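Proline dipeptidase (PDB 3PN9) is the N-terminal domain of a creatinase/prolidase-family enzyme that probably hydrolyses dipeptides ending in proline. Local coordinates at residues V21-D26 / Q44-V49; Y32-Y37 / S69-P74; L95-V100 / T117-A122; R99-F104 / D125-R130. All coordinates share one frame; numbering follows the deposited sequence.

Overall arrangement
All four contacts belong to one alpha/beta domain built round a mixed six-stranded sheet. Contact 1, about 2 Å from the chain's centre, pairs the inner strands 21-24 and 46-50. Contact 2 joins the C-terminal ends of helices 27-34 and 64-70, its centre about 12 Å from that of contact 1. Along the chain these two interlock, then contacts 3 and 4 follow. Contact 3 joins the chain entering strand 99-102 to the turn after helix 109-118; contact 4 pairs strand 99-102 with 123-126 and the start of helix 128-134. Contacts 1, 3 and 4 thus follow the sheet from its middle to edge strand 123-126, while contact 2 fixes helix ends beside L47.

Contact 1: V21-D26 / Q44-V49; sequences VAVVSD and QMFLFV
At the middle of the mixed sheet, strands 21-24 and 46-49 run antiparallel, with A22 facing V49 and V24 facing L47 as hydrogen-bonded pairs and V23 facing F48 as the non-hydrogen-bonded pair between them. A22 N donates to V49 O at 2.8 Å and V24 N to L47 O at 2.9 Å; V49 N and L47 N return bonds to A22 O and V24 O. On one side of the sheet V23 works against two phenylalanines. Its CG1, anti to the backbone N (chi1 -178°), comes within 3.5 Å of F46 CD1 and also reaches F48 CE1 at 3.8 Å, while CG2 lies by F48 CD1. S25 CB meets the same F46 ring at CE1, 3.7 Å away, and I88 of helix 84-91 touches both rings. The other side carries A22, V24, L47 and V49; V24 CB and L47 CB are 4.0 Å apart, and helix 6-17 packs on A22 and V49. Past the last pair, a water lies within hydrogen-bonding distance of S25 O and M45 O, bridging the two segments. Buried apolar side chains on both faces, with helices laid over them, are typical of the central strands of an alpha/beta sandwich.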
loop_
_atom_site.group_PDB
_atom_site.type_symbol
_atom_site.label_atom_id
_atom_site.label_comp_id
_atom_site.label_asym_id
_atom_site.label_seq_id
_atom_site.Cartn_x
_atom_site.Cartn_y
_atom_site.Cartn_z
ATOM N N VAL A 21 7.504 -5.423 -12.086
ATOM C CA VAL A 21 8.655 -4.615 -12.254
ATOM C C VAL A 21 8.302 -3.365 -13.057
ATOM O O VAL A 21 7.365 -3.313 -13.857
ATOM C CB VAL A 21 9.796 -5.480 -13.017
ATOM C CG1 VAL A 21 9.251 -5.880 -14.378
ATOM C CG2 VAL A 21 11.083 -4.651 -13.272
ATOM N N ALA A 22 9.059 -2.325 -12.791
ATOM C CA ALA A 22 8.958 -1.113 -13.651
ATOM C C ALA A 22 10.296 -0.970 -14.400
ATOM O O ALA A 22 11.362 -0.949 -13.778
ATOM C CB ALA A 22 8.783 0.158 -12.778
ATOM N N VAL A 23 10.201 -0.654 -15.675
ATOM C CA VAL A 23 11.354 -0.574 -16.492
ATOM C C VAL A 23 11.450 0.891 -16.923
ATOM O O VAL A 23 10.647 1.385 -17.724
ATOM C CB VAL A 23 11.249 -1.466 -17.813
ATOM C CG1 VAL A 23 12.597 -1.334 -18.597
ATOM C CG2 VAL A 23 10.923 -2.935 -17.400
ATOM N N VAL A 24 12.530 1.530 -16.508
ATOM C CA VAL A 24 12.747 2.917 -16.828
ATOM C C VAL A 24 13.803 2.968 -17.915
ATOM O O VAL A 24 14.936 2.437 -17.712
ATOM C CB VAL A 24 13.301 3.671 -15.568
ATOM C CG1 VAL A 24 13.379 5.155 -15.830
ATOM C CG2 VAL A 24 12.271 3.445 -14.377
ATOM N N SER A 25 13.461 3.575 -19.036
ATOM C CA SER A 25 14.292 3.536 -20.242
ATOM C C SER A 25 14.769 4.942 -20.554
ATOM O O SER A 25 15.695 5.170 -21.344
ATOM C CB SER A 25 13.463 2.974 -21.394
ATOM O OG SER A 25 12.266 3.779 -21.656
ATOM N N ASP A 26 14.126 5.958 -19.976
ATOM C CA ASP A 26 14.464 7.391 -20.404
ATOM C C ASP A 26 15.653 7.855 -19.526
ATOM O O ASP A 26 15.557 7.789 -18.283
ATOM C CB ASP A 26 13.163 8.288 -20.124
ATOM C CG ASP A 26 13.371 9.752 -20.615
ATOM O OD1 ASP A 26 14.552 10.196 -20.759
ATOM O OD2 ASP A 26 12.350 10.389 -20.928
ATOM N N GLN A 44 22.002 -0.044 -24.973
ATOM C CA GLN A 44 20.896 -0.242 -24.037
ATOM C C GLN A 44 21.279 0.230 -22.630
ATOM O O GLN A 44 22.409 -0.027 -22.111
ATOM C CB GLN A 44 20.436 -1.696 -24.006
ATOM C CG GLN A 44 20.090 -2.230 -25.499
ATOM C CD GLN A 44 19.028 -1.393 -26.104
ATOM O OE1 GLN A 44 18.111 -0.857 -25.369
ATOM N NE2 GLN A 44 19.053 -1.281 -27.419
HETATM N N MSE A 45 20.341 0.947 -22.010
HETATM C CA MSE A 45 20.468 1.227 -20.581
HETATM C C MSE A 45 19.029 1.144 -20.028
HETATM O O MSE A 45 18.126 1.675 -20.681
HETATM C CB MSE A 45 21.024 2.655 -20.376
HETATM C CG MSE A 45 20.977 2.977 -18.814
HETATM SE SE MSE A 45 21.854 4.660 -18.416
HETATM C CE MSE A 45 20.738 5.936 -19.507
ATOM N N PHE A 46 18.818 0.445 -18.914
ATOM C CA PHE A 46 17.517 0.437 -18.264
ATOM C C PHE A 46 17.742 0.433 -16.774
ATOM O O PHE A 46 18.707 -0.209 -16.262
ATOM C CB PHE A 46 16.687 -0.847 -18.576
ATOM C CG PHE A 46 16.344 -1.001 -20.033
ATOM C CD1 PHE A 46 15.293 -0.294 -20.579
ATOM C CD2 PHE A 46 17.140 -1.880 -20.862
ATOM C CE1 PHE A 46 14.924 -0.421 -21.959
ATOM C CE2 PHE A 46 16.813 -1.986 -22.237
ATOM C CZ PHE A 46 15.698 -1.316 -22.768
ATOM N N LEU A 47 16.828 1.088 -16.048
ATOM C CA LEU A 47 16.760 0.809 -14.562
ATOM C C LEU A 47 15.551 -0.127 -14.348
ATOM O O LEU A 47 14.410 0.143 -14.813
ATOM C CB LEU A 47 16.550 2.150 -13.799
ATOM C CG LEU A 47 16.231 1.974 -12.284
ATOM C CD1 LEU A 47 17.557 1.511 -11.701
ATOM C CD2 LEU A 47 15.795 3.356 -11.683
ATOM N N PHE A 48 15.772 -1.281 -13.720
ATOM C CA PHE A 48 14.664 -2.158 -13.455
ATOM C C PHE A 48 14.315 -2.025 -11.958
ATOM O O PHE A 48 15.176 -2.338 -11.109
ATOM C CB PHE A 48 15.071 -3.617 -13.684
ATOM C CG PHE A 48 15.344 -3.874 -15.165
ATOM C CD1 PHE A 48 14.284 -4.156 -16.008
ATOM C CD2 PHE A 48 16.664 -3.714 -15.694
ATOM C CE1 PHE A 48 14.534 -4.360 -17.401
ATOM C CE2 PHE A 48 16.902 -3.952 -17.072
ATOM C CZ PHE A 48 15.816 -4.260 -17.918
ATOM N N VAL A 49 13.112 -1.546 -11.651
ATOM C CA VAL A 49 12.739 -1.452 -10.212
ATOM C C VAL A 49 11.824 -2.650 -10.008
ATOM O O VAL A 49 10.741 -2.716 -10.575
ATOM C CB VAL A 49 11.955 -0.145 -9.895
ATOM C CG1 VAL A 49 11.757 -0.065 -8.326
ATOM C CG2 VAL A 49 12.809 1.128 -10.356
HETATM O O HOH W 1 18.006 4.216 -21.988
#

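Contact 2: Y32-Y37 / S69-P74; sequences YLTGFY and STVSFP
T70 and T34 carry most of this junction, where the C-terminal ends of helices 27-34 and 64-70 meet at the rim of the alpha/beta domain; F36 comes next. T70 CG2, anti to its own backbone N (chi1 -54° for OG1), reaches over to the chain leaving the other helix and sits 3.6 Å from G35 O, with F36 N and CB a little farther off. G35 has positive phi, which suits a glycine in the turn that ends helix 27-34. The hydroxyl of T70 lies at the edge of the F36 ring, OG1 to CD1 3.9 Å, but its hydrogen-bond partner is R66 O within its own helix. T34 faces V71 and F73: its CB packs on V71 CG1 at 3.8 Å. T34 OG1 accepts from F36 N at 3.0 Å, an ST turn that fixes the bend after the helix, and it also bonds I30 O. L47 of strand 46-50 touches both T34 and F73. One water donates to T34 O at 3.0 Å and, weakly, to T70 O. V71 CB lies over one face of the F73 ring, toward its rim, while T34 CG2 comes to the ring's edge in plane, 3.9 Å from CZ.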
loop_
_atom_site.group_PDB
_atom_site.type_symbol
_atom_site.label_atom_id
_atom_site.label_comp_id
_atom_site.label_asym_id
_atom_site.label_seq_id
_atom_site.Cartn_x
_atom_site.Cartn_y
_atom_site.Cartn_z
ATOM N N TYR A 32 16.688 11.357 -12.795
ATOM C CA TYR A 32 15.686 11.863 -11.762
ATOM C C TYR A 32 15.543 10.890 -10.551
ATOM O O TYR A 32 15.571 11.307 -9.376
ATOM C CB TYR A 32 14.320 12.049 -12.455
ATOM C CG TYR A 32 13.187 12.387 -11.486
ATOM C CD1 TYR A 32 13.228 13.612 -10.754
ATOM C CD2 TYR A 32 12.144 11.509 -11.304
ATOM C CE1 TYR A 32 12.134 13.976 -9.824
ATOM C CE2 TYR A 32 11.061 11.835 -10.418
ATOM C CZ TYR A 32 11.103 13.063 -9.695
ATOM O OH TYR A 32 10.053 13.336 -8.898
ATOM N N LEU A 33 15.450 9.561 -10.825
ATOM C CA LEU A 33 15.296 8.597 -9.784
ATOM C C LEU A 33 16.604 8.255 -9.100
ATOM O O LEU A 33 16.565 7.825 -7.994
ATOM C CB LEU A 33 14.643 7.316 -10.309
ATOM C CG LEU A 33 13.301 7.497 -11.019
ATOM C CD1 LEU A 33 12.819 6.206 -11.803
ATOM C CD2 LEU A 33 12.204 7.919 -9.952
ATOM N N THR A 34 17.764 8.397 -9.728
ATOM C CA THR A 34 18.973 7.773 -9.110
ATOM C C THR A 34 20.112 8.714 -9.004
ATOM O O THR A 34 21.067 8.392 -8.366
ATOM C CB THR A 34 19.541 6.537 -9.916
ATOM O OG1 THR A 34 19.993 7.052 -11.161
ATOM C CG2 THR A 34 18.434 5.508 -10.164
ATOM N N GLY A 35 20.058 9.846 -9.684
ATOM C CA GLY A 35 21.192 10.764 -9.755
ATOM C C GLY A 35 22.311 10.254 -10.710
ATOM O O GLY A 35 23.333 10.910 -10.836
ATOM N N PHE A 36 22.066 9.186 -11.483
ATOM C CA PHE A 36 23.032 8.721 -12.497
ATOM C C PHE A 36 22.546 9.177 -13.865
ATOM O O PHE A 36 21.446 8.776 -14.315
ATOM C CB PHE A 36 23.191 7.185 -12.488
ATOM C CG PHE A 36 24.140 6.703 -13.591
ATOM C CD1 PHE A 36 25.516 6.940 -13.457
ATOM C CD2 PHE A 36 23.640 6.138 -14.772
ATOM C CE1 PHE A 36 26.461 6.522 -14.488
ATOM C CE2 PHE A 36 24.500 5.708 -15.799
ATOM C CZ PHE A 36 25.922 5.918 -15.663
ATOM N N TYR A 37 23.313 10.060 -14.525
ATOM C CA TYR A 37 22.990 10.514 -15.860
ATOM C C TYR A 37 23.984 9.900 -16.916
ATOM O O TYR A 37 25.195 10.073 -16.758
ATOM C CB TYR A 37 23.067 12.066 -16.002
ATOM C CG TYR A 37 22.616 12.412 -17.389
ATOM C CD1 TYR A 37 21.303 12.255 -17.778
ATOM C CD2 TYR A 37 23.572 12.758 -18.369
ATOM C CE1 TYR A 37 20.919 12.506 -19.148
ATOM C CE2 TYR A 37 23.237 12.987 -19.700
ATOM C CZ TYR A 37 21.922 12.860 -20.075
ATOM O OH TYR A 37 21.624 13.047 -21.390
ATOM N N SER A 69 29.573 3.580 -8.624
ATOM C CA SER A 69 29.898 4.496 -7.543
ATOM C C SER A 69 28.794 5.490 -7.329
ATOM O O SER A 69 28.749 6.097 -6.285
ATOM C CB SER A 69 31.264 5.153 -7.715
ATOM O OG SER A 69 31.172 5.935 -8.849
ATOM N N THR A 70 27.821 5.574 -8.235
ATOM C CA THR A 70 26.651 6.508 -8.033
ATOM C C THR A 70 25.525 5.880 -7.239
ATOM O O THR A 70 24.859 6.551 -6.462
ATOM C CB THR A 70 26.133 7.062 -9.421
ATOM O OG1 THR A 70 27.258 7.621 -10.076
ATOM C CG2 THR A 70 25.048 8.197 -9.250
ATOM N N VAL A 71 25.254 4.612 -7.413
ATOM C CA VAL A 71 24.086 4.052 -6.757
ATOM C C VAL A 71 24.560 2.960 -5.839
ATOM O O VAL A 71 25.623 2.373 -6.118
ATOM C CB VAL A 71 23.072 3.433 -7.825
ATOM C CG1 VAL A 71 22.595 4.494 -8.806
ATOM C CG2 VAL A 71 23.628 2.211 -8.643
ATOM N N SER A 72 23.752 2.531 -4.875
ATOM C CA SER A 72 24.231 1.480 -3.941
ATOM C C SER A 72 23.643 0.117 -4.303
ATOM O O SER A 72 24.070 -0.892 -3.756
ATOM C CB SER A 72 23.737 1.863 -2.486
ATOM O OG SER A 72 22.315 1.853 -2.600
ATOM N N PHE A 73 22.670 0.033 -5.241
ATOM C CA PHE A 73 22.110 -1.281 -5.571
ATOM C C PHE A 73 22.905 -1.878 -6.819
ATOM O O PHE A 73 23.755 -1.175 -7.376
ATOM C CB PHE A 73 20.614 -1.159 -5.897
ATOM C CG PHE A 73 20.304 -0.027 -6.830
ATOM C CD1 PHE A 73 20.500 -0.159 -8.252
ATOM C CD2 PHE A 73 19.746 1.199 -6.290
ATOM C CE1 PHE A 73 20.171 0.946 -9.086
ATOM C CE2 PHE A 73 19.418 2.296 -7.144
ATOM C CZ PHE A 73 19.634 2.152 -8.548
ATOM N N PRO A 74 22.661 -3.114 -7.198
ATOM C CA PRO A 74 23.522 -3.785 -8.253
ATOM C C PRO A 74 23.481 -3.089 -9.648
ATOM O O PRO A 74 22.432 -2.537 -10.097
ATOM C CB PRO A 74 22.932 -5.225 -8.392
ATOM C CG PRO A 74 22.314 -5.487 -6.953
ATOM C CD PRO A 74 21.706 -4.051 -6.562
HETATM O O HOH W 2 23.197 9.461 -6.556
#

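Contact 3: L95-V100 / T117-A122; sequences LDFKRV and TVFETA
K98 O accepts a hydrogen bond from a water at 2.6 Å, and that water also donates to T121 O, tying the chain entering strand 99-102 to the turn after helix 109-118. A second water donates to F97 O and accepts from T121 N at 3.0 Å, so two solvent bridges join the polar backbones. A122 adds a direct touch, its CA-H directed at K98 O. The apolar half is a T-shaped aromatic pair: the edge of F119 comes down on the face of F97, with centroids 4.9 Å apart and planes at 70°. F119 CE1 stands over the centre of the F97 ring, and CD1 comes to 3.5 Å from F97 CG. With CG anti to the carbonyl carbon (chi1 -51°), F119 also offers a face to V100, whose CG2 lies 4.1 Å from the ring centroid in a CH-pi contact; V118 CG1 covers the opposite face. That same V100 methyl packs tightly against A122 CB, 3.4 Å away. This cluster closes one end of the beta-alpha-beta unit 99-102, 109-118, 123-126. Behind it, V21 of strand 21-24 touches F97 and V100, V23 touches V100 and F119, and F48 of strand 46-50 reaches F119.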
loop_
_atom_site.group_PDB
_atom_site.type_symbol
_atom_site.label_atom_id
_atom_site.label_comp_id
_atom_site.label_asym_id
_atom_site.label_seq_id
_atom_site.Cartn_x
_atom_site.Cartn_y
_atom_site.Cartn_z
ATOM N N LEU A 95 11.890 -14.796 -12.256
ATOM C CA LEU A 95 10.535 -14.802 -11.646
ATOM C C LEU A 95 9.568 -14.987 -12.804
ATOM O O LEU A 95 9.954 -14.926 -13.958
ATOM C CB LEU A 95 10.203 -13.406 -10.976
ATOM C CG LEU A 95 11.183 -13.003 -9.881
ATOM C CD1 LEU A 95 10.925 -11.645 -9.225
ATOM C CD2 LEU A 95 11.375 -14.127 -8.828
ATOM N N ASP A 96 8.302 -15.071 -12.492
ATOM C CA ASP A 96 7.283 -15.069 -13.515
ATOM C C ASP A 96 6.827 -13.594 -13.628
ATOM O O ASP A 96 6.135 -13.085 -12.720
ATOM C CB ASP A 96 6.126 -15.926 -12.996
ATOM C CG ASP A 96 5.035 -16.050 -14.011
ATOM O OD1 ASP A 96 5.273 -15.570 -15.149
ATOM O OD2 ASP A 96 3.935 -16.582 -13.678
ATOM N N PHE A 97 7.281 -12.870 -14.657
ATOM C CA PHE A 97 6.880 -11.455 -14.784
ATOM C C PHE A 97 5.539 -11.390 -15.474
ATOM O O PHE A 97 5.485 -11.491 -16.683
ATOM C CB PHE A 97 7.978 -10.649 -15.486
ATOM C CG PHE A 97 9.284 -10.594 -14.690
ATOM C CD1 PHE A 97 9.463 -9.618 -13.721
ATOM C CD2 PHE A 97 10.358 -11.479 -14.967
ATOM C CE1 PHE A 97 10.647 -9.526 -12.960
ATOM C CE2 PHE A 97 11.538 -11.399 -14.247
ATOM C CZ PHE A 97 11.709 -10.416 -13.201
ATOM N N LYS A 98 4.437 -11.235 -14.750
ATOM C CA LYS A 98 3.148 -11.138 -15.444
ATOM C C LYS A 98 2.772 -9.750 -15.830
ATOM O O LYS A 98 1.987 -9.544 -16.784
ATOM C CB LYS A 98 2.069 -11.607 -14.494
ATOM C CG LYS A 98 2.299 -13.080 -14.187
ATOM C CD LYS A 98 1.078 -13.587 -13.354
ATOM C CE LYS A 98 1.533 -13.859 -11.975
ATOM N NZ LYS A 98 0.916 -15.212 -11.686
ATOM N N ARG A 99 3.286 -8.754 -15.072
ATOM C CA ARG A 99 2.848 -7.361 -15.337
ATOM C C ARG A 99 4.039 -6.476 -15.219
ATOM O O ARG A 99 4.744 -6.479 -14.162
ATOM C CB ARG A 99 1.716 -6.963 -14.334
ATOM C CG ARG A 99 0.377 -7.795 -14.578
ATOM C CD ARG A 99 -0.864 -7.462 -13.665
ATOM N NE ARG A 99 -0.812 -6.064 -13.228
ATOM C CZ ARG A 99 -1.030 -5.004 -14.012
ATOM N NH1 ARG A 99 -1.399 -5.170 -15.292
ATOM N NH2 ARG A 99 -0.924 -3.764 -13.517
ATOM N N VAL A 100 4.253 -5.691 -16.242
ATOM C CA VAL A 100 5.465 -4.876 -16.314
ATOM C C VAL A 100 4.980 -3.453 -16.648
ATOM O O VAL A 100 4.090 -3.306 -17.463
ATOM C CB VAL A 100 6.333 -5.448 -17.517
ATOM C CG1 VAL A 100 7.541 -4.533 -17.897
ATOM C CG2 VAL A 100 6.858 -6.919 -17.085
ATOM N N THR A 117 11.281 -9.988 -25.371
ATOM C CA THR A 117 11.996 -11.276 -25.285
ATOM C C THR A 117 12.460 -11.496 -23.854
ATOM O O THR A 117 12.705 -12.622 -23.445
ATOM C CB THR A 117 13.246 -11.381 -26.160
ATOM O OG1 THR A 117 14.231 -10.507 -25.651
ATOM C CG2 THR A 117 12.952 -10.916 -27.564
ATOM N N VAL A 118 12.617 -10.411 -23.091
ATOM C CA VAL A 118 13.053 -10.603 -21.713
ATOM C C VAL A 118 11.806 -11.039 -20.938
ATOM O O VAL A 118 11.927 -11.925 -20.103
ATOM C CB VAL A 118 13.576 -9.293 -21.090
ATOM C CG1 VAL A 118 13.750 -9.384 -19.527
ATOM C CG2 VAL A 118 14.786 -8.695 -21.832
ATOM N N PHE A 119 10.647 -10.362 -21.139
ATOM C CA PHE A 119 9.412 -10.677 -20.429
ATOM C C PHE A 119 8.391 -11.251 -21.408
ATOM O O PHE A 119 7.506 -10.549 -21.918
ATOM C CB PHE A 119 8.809 -9.351 -19.758
ATOM C CG PHE A 119 9.821 -8.604 -18.929
ATOM C CD1 PHE A 119 10.307 -9.174 -17.761
ATOM C CD2 PHE A 119 10.279 -7.336 -19.320
ATOM C CE1 PHE A 119 11.180 -8.497 -16.943
ATOM C CE2 PHE A 119 11.171 -6.692 -18.540
ATOM C CZ PHE A 119 11.653 -7.247 -17.343
ATOM N N GLU A 120 8.487 -12.533 -21.694
ATOM C CA GLU A 120 7.767 -13.160 -22.815
ATOM C C GLU A 120 6.309 -13.284 -22.630
ATOM O O GLU A 120 5.604 -13.349 -23.616
ATOM C CB GLU A 120 8.310 -14.599 -23.058
ATOM C CG GLU A 120 9.770 -14.478 -23.473
ATOM C CD GLU A 120 10.420 -15.872 -23.767
ATOM O OE1 GLU A 120 11.317 -16.303 -23.037
ATOM O OE2 GLU A 120 9.993 -16.532 -24.706
ATOM N N THR A 121 5.802 -13.355 -21.401
ATOM C CA THR A 121 4.329 -13.390 -21.309
ATOM C C THR A 121 3.756 -12.230 -20.458
ATOM O O THR A 121 2.682 -12.403 -19.922
ATOM C CB THR A 121 3.851 -14.742 -20.664
ATOM O OG1 THR A 121 4.684 -15.014 -19.516
ATOM C CG2 THR A 121 4.113 -15.947 -21.709
ATOM N N ALA A 122 4.446 -11.095 -20.338
ATOM C CA ALA A 122 3.916 -9.969 -19.498
ATOM C C ALA A 122 2.874 -9.124 -20.247
ATOM O O ALA A 122 2.964 -8.980 -21.460
ATOM C CB ALA A 122 5.058 -9.069 -19.062
HETATM O O HOH W 3 7.077 -12.483 -18.859
HETATM O O HOH W 4 0.590 -11.458 -17.736
#

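Contact 4: R99-F104 / D125-R130; sequences RVAVEF and DNLTPR
The ring of F104 and the amide of N126 lie flat on each other, their planes only 7° apart. N126 CB sits 3.4 Å from the ring centroid, almost exactly on its normal, a CH-pi contact, and N126 CG lies close over F104 CG; V102 CG2 fills a place at the ring's edge in plane. The N126 side chain stands anti to its backbone N (chi1 -176°), and this also brings OD1 between two amides. F104 N donates to it at 3.1 Å and T128 N at 3.0 Å, from opposite faces of the amide and both well out of its plane. The bond from T128 N caps the start of helix 128-134, so one oxygen links that helix to the chain leaving strand 99-102. At the far end R99 grips D125 end-on: NH2 meets OD2 at 2.8 Å, with OD2 at the guanidinium edge, and NH1 meets OD1 at 3.2 Å on its syn side but out of plane. The two planes are turned 59° apart, and NH2 approaches from above the carboxylate. R99 also bonds E123 through NH1 and E17 O through NH2. Between these ends the backbones pair in parallel: D125 N to V100 O, V102 N to D125 O and L127 N to V102 O, the last at 2.8 Å. One water links E103 OE2 to T128 OG1; E103 OE2 is also hydrogen-bonded to T29 OG1. D80 of the third subunit accepts from N126 N. Parallel neighbours joined through helix 109-118 are typical of a beta-alpha-beta crossover.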
loop_
_atom_site.group_PDB
_atom_site.type_symbol
_atom_site.label_atom_id
_atom_site.label_comp_id
_atom_site.label_asym_id
_atom_site.label_seq_id
_atom_site.Cartn_x
_atom_site.Cartn_y
_atom_site.Cartn_z
ATOM N N ARG A 99 3.286 -8.754 -15.072
ATOM C CA ARG A 99 2.848 -7.361 -15.337
ATOM C C ARG A 99 4.039 -6.476 -15.219
ATOM O O ARG A 99 4.744 -6.479 -14.162
ATOM C CB ARG A 99 1.716 -6.963 -14.334
ATOM C CG ARG A 99 0.377 -7.795 -14.578
ATOM C CD ARG A 99 -0.864 -7.462 -13.665
ATOM N NE ARG A 99 -0.812 -6.064 -13.228
ATOM C CZ ARG A 99 -1.030 -5.004 -14.012
ATOM N NH1 ARG A 99 -1.399 -5.170 -15.292
ATOM N NH2 ARG A 99 -0.924 -3.764 -13.517
ATOM N N VAL A 100 4.253 -5.691 -16.242
ATOM C CA VAL A 100 5.465 -4.876 -16.314
ATOM C C VAL A 100 4.980 -3.453 -16.648
ATOM O O VAL A 100 4.090 -3.306 -17.463
ATOM C CB VAL A 100 6.333 -5.448 -17.517
ATOM C CG1 VAL A 100 7.541 -4.533 -17.897
ATOM C CG2 VAL A 100 6.858 -6.919 -17.085
ATOM N N ALA A 101 5.628 -2.410 -16.128
ATOM C CA ALA A 101 5.315 -1.060 -16.543
ATOM C C ALA A 101 6.505 -0.508 -17.284
ATOM O O ALA A 101 7.620 -0.660 -16.825
ATOM C CB ALA A 101 5.027 -0.108 -15.217
ATOM N N VAL A 102 6.225 0.240 -18.344
ATOM C CA VAL A 102 7.264 0.912 -19.104
ATOM C C VAL A 102 6.829 2.312 -19.500
ATOM O O VAL A 102 5.647 2.660 -19.412
ATOM C CB VAL A 102 7.514 0.120 -20.463
ATOM C CG1 VAL A 102 8.126 -1.306 -20.168
ATOM C CG2 VAL A 102 6.197 0.080 -21.319
ATOM N N GLU A 103 7.781 3.161 -19.883
ATOM C CA GLU A 103 7.392 4.537 -20.176
ATOM C C GLU A 103 6.901 4.682 -21.590
ATOM O O GLU A 103 7.738 4.775 -22.523
ATOM C CB GLU A 103 8.557 5.517 -20.014
ATOM C CG GLU A 103 9.169 5.414 -18.532
ATOM C CD GLU A 103 10.454 6.225 -18.395
ATOM O OE1 GLU A 103 11.590 5.740 -18.662
ATOM O OE2 GLU A 103 10.369 7.442 -18.070
ATOM N N PHE A 104 5.577 4.820 -21.754
ATOM C CA PHE A 104 5.005 4.875 -23.129
ATOM C C PHE A 104 5.506 6.097 -23.863
ATOM O O PHE A 104 5.648 6.064 -25.107
ATOM C CB PHE A 104 3.468 4.931 -23.114
ATOM C CG PHE A 104 2.776 3.604 -22.906
ATOM C CD1 PHE A 104 3.437 2.527 -22.298
ATOM C CD2 PHE A 104 1.409 3.499 -23.202
ATOM C CE1 PHE A 104 2.775 1.333 -22.002
ATOM C CE2 PHE A 104 0.753 2.292 -22.958
ATOM C CZ PHE A 104 1.443 1.173 -22.394
ATOM N N ASP A 125 1.986 -2.128 -18.811
ATOM C CA ASP A 125 1.184 -0.930 -18.454
ATOM C C ASP A 125 2.093 0.316 -18.669
ATOM O O ASP A 125 3.336 0.207 -18.795
ATOM C CB ASP A 125 0.930 -0.961 -16.937
ATOM C CG ASP A 125 -0.289 -1.840 -16.507
ATOM O OD1 ASP A 125 -0.689 -2.756 -17.252
ATOM O OD2 ASP A 125 -0.744 -1.654 -15.314
ATOM N N ASN A 126 1.516 1.505 -18.589
ATOM C CA ASN A 126 2.277 2.720 -18.838
ATOM C C ASN A 126 2.737 3.269 -17.465
ATOM O O ASN A 126 1.895 3.627 -16.632
ATOM C CB ASN A 126 1.330 3.696 -19.548
ATOM C CG ASN A 126 2.017 4.981 -19.960
ATOM O OD1 ASN A 126 3.210 5.113 -19.831
ATOM N ND2 ASN A 126 1.243 5.965 -20.472
ATOM N N LEU A 127 4.024 3.542 -17.301
ATOM C CA LEU A 127 4.592 4.109 -16.083
ATOM C C LEU A 127 4.687 5.636 -16.212
ATOM O O LEU A 127 4.951 6.294 -15.203
ATOM C CB LEU A 127 6.102 3.626 -16.035
ATOM C CG LEU A 127 7.028 4.030 -14.832
ATOM C CD1 LEU A 127 6.398 3.478 -13.561
ATOM C CD2 LEU A 127 8.408 3.330 -15.010
ATOM N N THR A 128 4.645 6.220 -17.425
ATOM C CA THR A 128 4.918 7.651 -17.539
ATOM C C THR A 128 4.023 8.556 -16.573
ATOM O O THR A 128 4.546 9.457 -15.934
ATOM C CB THR A 128 4.775 8.074 -19.047
ATOM O OG1 THR A 128 5.927 7.466 -19.718
ATOM C CG2 THR A 128 4.841 9.644 -19.267
ATOM N N PRO A 129 2.720 8.341 -16.561
ATOM C CA PRO A 129 1.862 9.293 -15.751
ATOM C C PRO A 129 2.276 9.178 -14.303
ATOM O O PRO A 129 2.301 10.184 -13.612
ATOM C CB PRO A 129 0.435 8.702 -15.905
ATOM C CG PRO A 129 0.434 8.140 -17.467
ATOM C CD PRO A 129 1.892 7.402 -17.404
ATOM N N ARG A 130 2.644 7.981 -13.814
ATOM C CA ARG A 130 3.060 7.905 -12.401
ATOM C C ARG A 130 4.281 8.759 -12.127
ATOM O O ARG A 130 4.394 9.398 -11.046
ATOM C CB ARG A 130 3.287 6.436 -11.899
ATOM C CG ARG A 130 3.785 6.418 -10.432
ATOM C CD ARG A 130 2.546 6.843 -9.456
ATOM N NE ARG A 130 2.960 6.855 -8.057
ATOM C CZ ARG A 130 3.580 7.872 -7.427
ATOM N NH1 ARG A 130 3.855 8.999 -8.069
ATOM N NH2 ARG A 130 3.853 7.813 -6.098
HETATM O O HOH W 5 8.129 8.821 -18.830
#